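Local coordinates for protein uncharacterized esterase YxiM (Bacillus subtilis, PDB 2O14) that is an uncharacterised member of the GDSL lipolytic family that probably hydrolyses ester bonds, and carries a galactose-binding-like domain beside its hydrolase domain, at residues I165-D170 with Q189-Y194. Sequence-based numbering, arbitrary orientation.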
loop_
_atom_site.group_PDB
_atom_site.type_symbol
_atom_site.label_atom_id
_atom_site.label_comp_id
_atom_site.label_asym_id
_atom_site.label_seq_id
_atom_site.Cartn_x
_atom_site.Cartn_y
_atom_site.Cartn_z
ATOM N N ILE A 165 -10.390 1.993 -3.546
ATOM C CA ILE A 165 -10.337 2.311 -2.127
ATOM C C ILE A 165 -8.848 2.501 -1.840
ATOM O O ILE A 165 -8.081 1.538 -1.907
ATOM C CB ILE A 165 -10.815 1.145 -1.239
ATOM C CG1 ILE A 165 -12.258 0.767 -1.573
ATOM C CG2 ILE A 165 -10.698 1.543 0.235
ATOM C CD1 ILE A 165 -13.248 1.843 -1.246
ATOM N N TYR A 166 -8.431 3.729 -1.544
ATOM C CA TYR A 166 -7.025 3.989 -1.237
ATOM C C TYR A 166 -6.876 3.917 0.277
ATOM O O TYR A 166 -7.537 4.661 1.008
ATOM C CB TYR A 166 -6.615 5.372 -1.746
ATOM C CG TYR A 166 -6.626 5.479 -3.251
ATOM C CD1 TYR A 166 -5.516 5.098 -4.005
ATOM C CD2 TYR A 166 -7.762 5.919 -3.927
ATOM C CE1 TYR A 166 -5.537 5.156 -5.397
ATOM C CE2 TYR A 166 -7.794 5.976 -5.316
ATOM C CZ TYR A 166 -6.681 5.594 -6.044
ATOM O OH TYR A 166 -6.721 5.644 -7.416
ATOM N N VAL A 167 -6.014 3.023 0.749
ATOM C CA VAL A 167 -5.827 2.856 2.185
ATOM C C VAL A 167 -4.548 3.471 2.743
ATOM O O VAL A 167 -3.453 3.254 2.217
ATOM C CB VAL A 167 -5.841 1.359 2.576
ATOM C CG1 VAL A 167 -5.871 1.215 4.092
ATOM C CG2 VAL A 167 -7.041 0.665 1.953
ATOM N N GLY A 168 -4.702 4.241 3.817
ATOM C CA GLY A 168 -3.563 4.846 4.480
ATOM C C GLY A 168 -3.483 4.251 5.876
ATOM O O GLY A 168 -4.518 3.963 6.484
ATOM N N GLY A 169 -2.277 4.043 6.393
ATOM C CA GLY A 169 -2.165 3.477 7.727
ATOM C C GLY A 169 -0.752 3.120 8.138
ATOM O O GLY A 169 0.214 3.533 7.492
ATOM N N ASP A 170 -0.640 2.349 9.218
ATOM C CA ASP A 170 0.653 1.922 9.745
ATOM C C ASP A 170 0.837 0.402 9.680
ATOM O O ASP A 170 0.288 -0.265 8.801
ATOM C CB ASP A 170 0.812 2.390 11.196
ATOM C CG ASP A 170 -0.358 1.973 12.079
ATOM O OD1 ASP A 170 -0.885 0.860 11.879
ATOM O OD2 ASP A 170 -0.739 2.752 12.981
ATOM N N GLN A 189 -4.860 -5.221 4.126
ATOM C CA GLN A 189 -4.433 -6.307 3.257
ATOM C C GLN A 189 -5.552 -7.342 3.118
ATOM O O GLN A 189 -5.609 -8.075 2.133
ATOM C CB GLN A 189 -3.179 -6.964 3.836
ATOM C CG GLN A 189 -2.731 -8.237 3.129
ATOM C CD GLN A 189 -1.506 -8.856 3.783
ATOM O OE1 GLN A 189 -1.110 -9.977 3.456
ATOM N NE2 GLN A 189 -0.896 -8.123 4.711
HETATM N N MSE A 190 -6.439 -7.392 4.112
HETATM C CA MSE A 190 -7.553 -8.340 4.102
HETATM C C MSE A 190 -8.852 -7.728 3.590
HETATM O O MSE A 190 -9.837 -8.431 3.373
HETATM C CB MSE A 190 -7.782 -8.905 5.506
HETATM C CG MSE A 190 -7.495 -10.389 5.609
HETATM SE SE MSE A 190 -5.655 -10.822 5.195
HETATM C CE MSE A 190 -4.982 -10.889 7.005
ATOM N N LEU A 191 -8.846 -6.417 3.405
ATOM C CA LEU A 191 -10.014 -5.704 2.915
ATOM C C LEU A 191 -10.590 -6.326 1.643
ATOM O O LEU A 191 -11.798 -6.559 1.545
ATOM C CB LEU A 191 -9.650 -4.248 2.635
ATOM C CG LEU A 191 -10.544 -3.164 3.230
ATOM C CD1 LEU A 191 -10.111 -1.823 2.649
ATOM C CD2 LEU A 191 -12.011 -3.435 2.917
ATOM N N PRO A 192 -9.734 -6.603 0.646
ATOM C CA PRO A 192 -10.253 -7.194 -0.590
ATOM C C PRO A 192 -11.104 -8.454 -0.412
ATOM O O PRO A 192 -11.928 -8.775 -1.270
ATOM C CB PRO A 192 -8.990 -7.420 -1.433
ATOM C CG PRO A 192 -7.881 -7.470 -0.425
ATOM C CD PRO A 192 -8.272 -6.426 0.577
ATOM N N HIS A 193 -10.923 -9.149 0.707
ATOM C CA HIS A 193 -11.689 -10.364 0.986
ATOM C C HIS A 193 -13.090 -10.039 1.501
ATOM O O HIS A 193 -13.863 -10.948 1.812
ATOM C CB HIS A 193 -10.975 -11.227 2.034
ATOM C CG HIS A 193 -9.602 -11.669 1.632
ATOM N ND1 HIS A 193 -8.599 -10.781 1.302
ATOM C CD2 HIS A 193 -9.055 -12.904 1.535
ATOM C CE1 HIS A 193 -7.496 -11.450 1.020
ATOM N NE2 HIS A 193 -7.744 -12.741 1.153
ATOM N N TYR A 194 -13.423 -8.755 1.597
ATOM C CA TYR A 194 -14.732 -8.369 2.107
ATOM C C TYR A 194 -15.554 -7.408 1.262
ATOM O O TYR A 194 -16.723 -7.186 1.553
ATOM C CB TYR A 194 -14.591 -7.822 3.526
ATOM C CG TYR A 194 -14.312 -8.910 4.526
ATOM C CD1 TYR A 194 -15.309 -9.810 4.892
ATOM C CD2 TYR A 194 -13.045 -9.076 5.072
ATOM C CE1 TYR A 194 -15.052 -10.852 5.774
ATOM C CE2 TYR A 194 -12.774 -10.117 5.955
ATOM C CZ TYR A 194 -13.784 -11.003 6.300
ATOM O OH TYR A 194 -13.524 -12.051 7.149
#
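Leu-191 reaches from the 3-10 turn that continues helix 187-190 to strand 164-169 with a single methyl, CD1, which rests against Ile-165 and Val-167 together. The closer touch is CD1 to CG2 of Val-167, at 4.0 Å; CG2 of Ile-165 lies 4.2 Å from the same CD1. Two residues apart on an extended strand, Ile-165 and Val-167 present their branched side chains on one face of the sheet, a placing that suits beta-branched residues, which favour extended backbone and offer a methyl close to the main chain. In Ile-165 that methyl, CG2, stands opposite the backbone N. In Val-167 the touching CG2 lies beside the backbone N, with CG1 anti to N (chi1 -171°). Leucine suits the turn, since its longer stem brings CD1 to these short branches, although CA of Ile-165 and CA of Leu-191 stay 9.5 Å apart. No hydrogen bond crosses, and only 74 Å² is buried, so this is light apolar packing. Met-235 of the adjacent strand 233-237 touches both Ile-165 and Leu-191, extending the hydrophobic patch. The contact packs the end of the helix in a beta-alpha-beta crossover onto the parallel sheet of the SGNH-hydrolase alpha/beta fold.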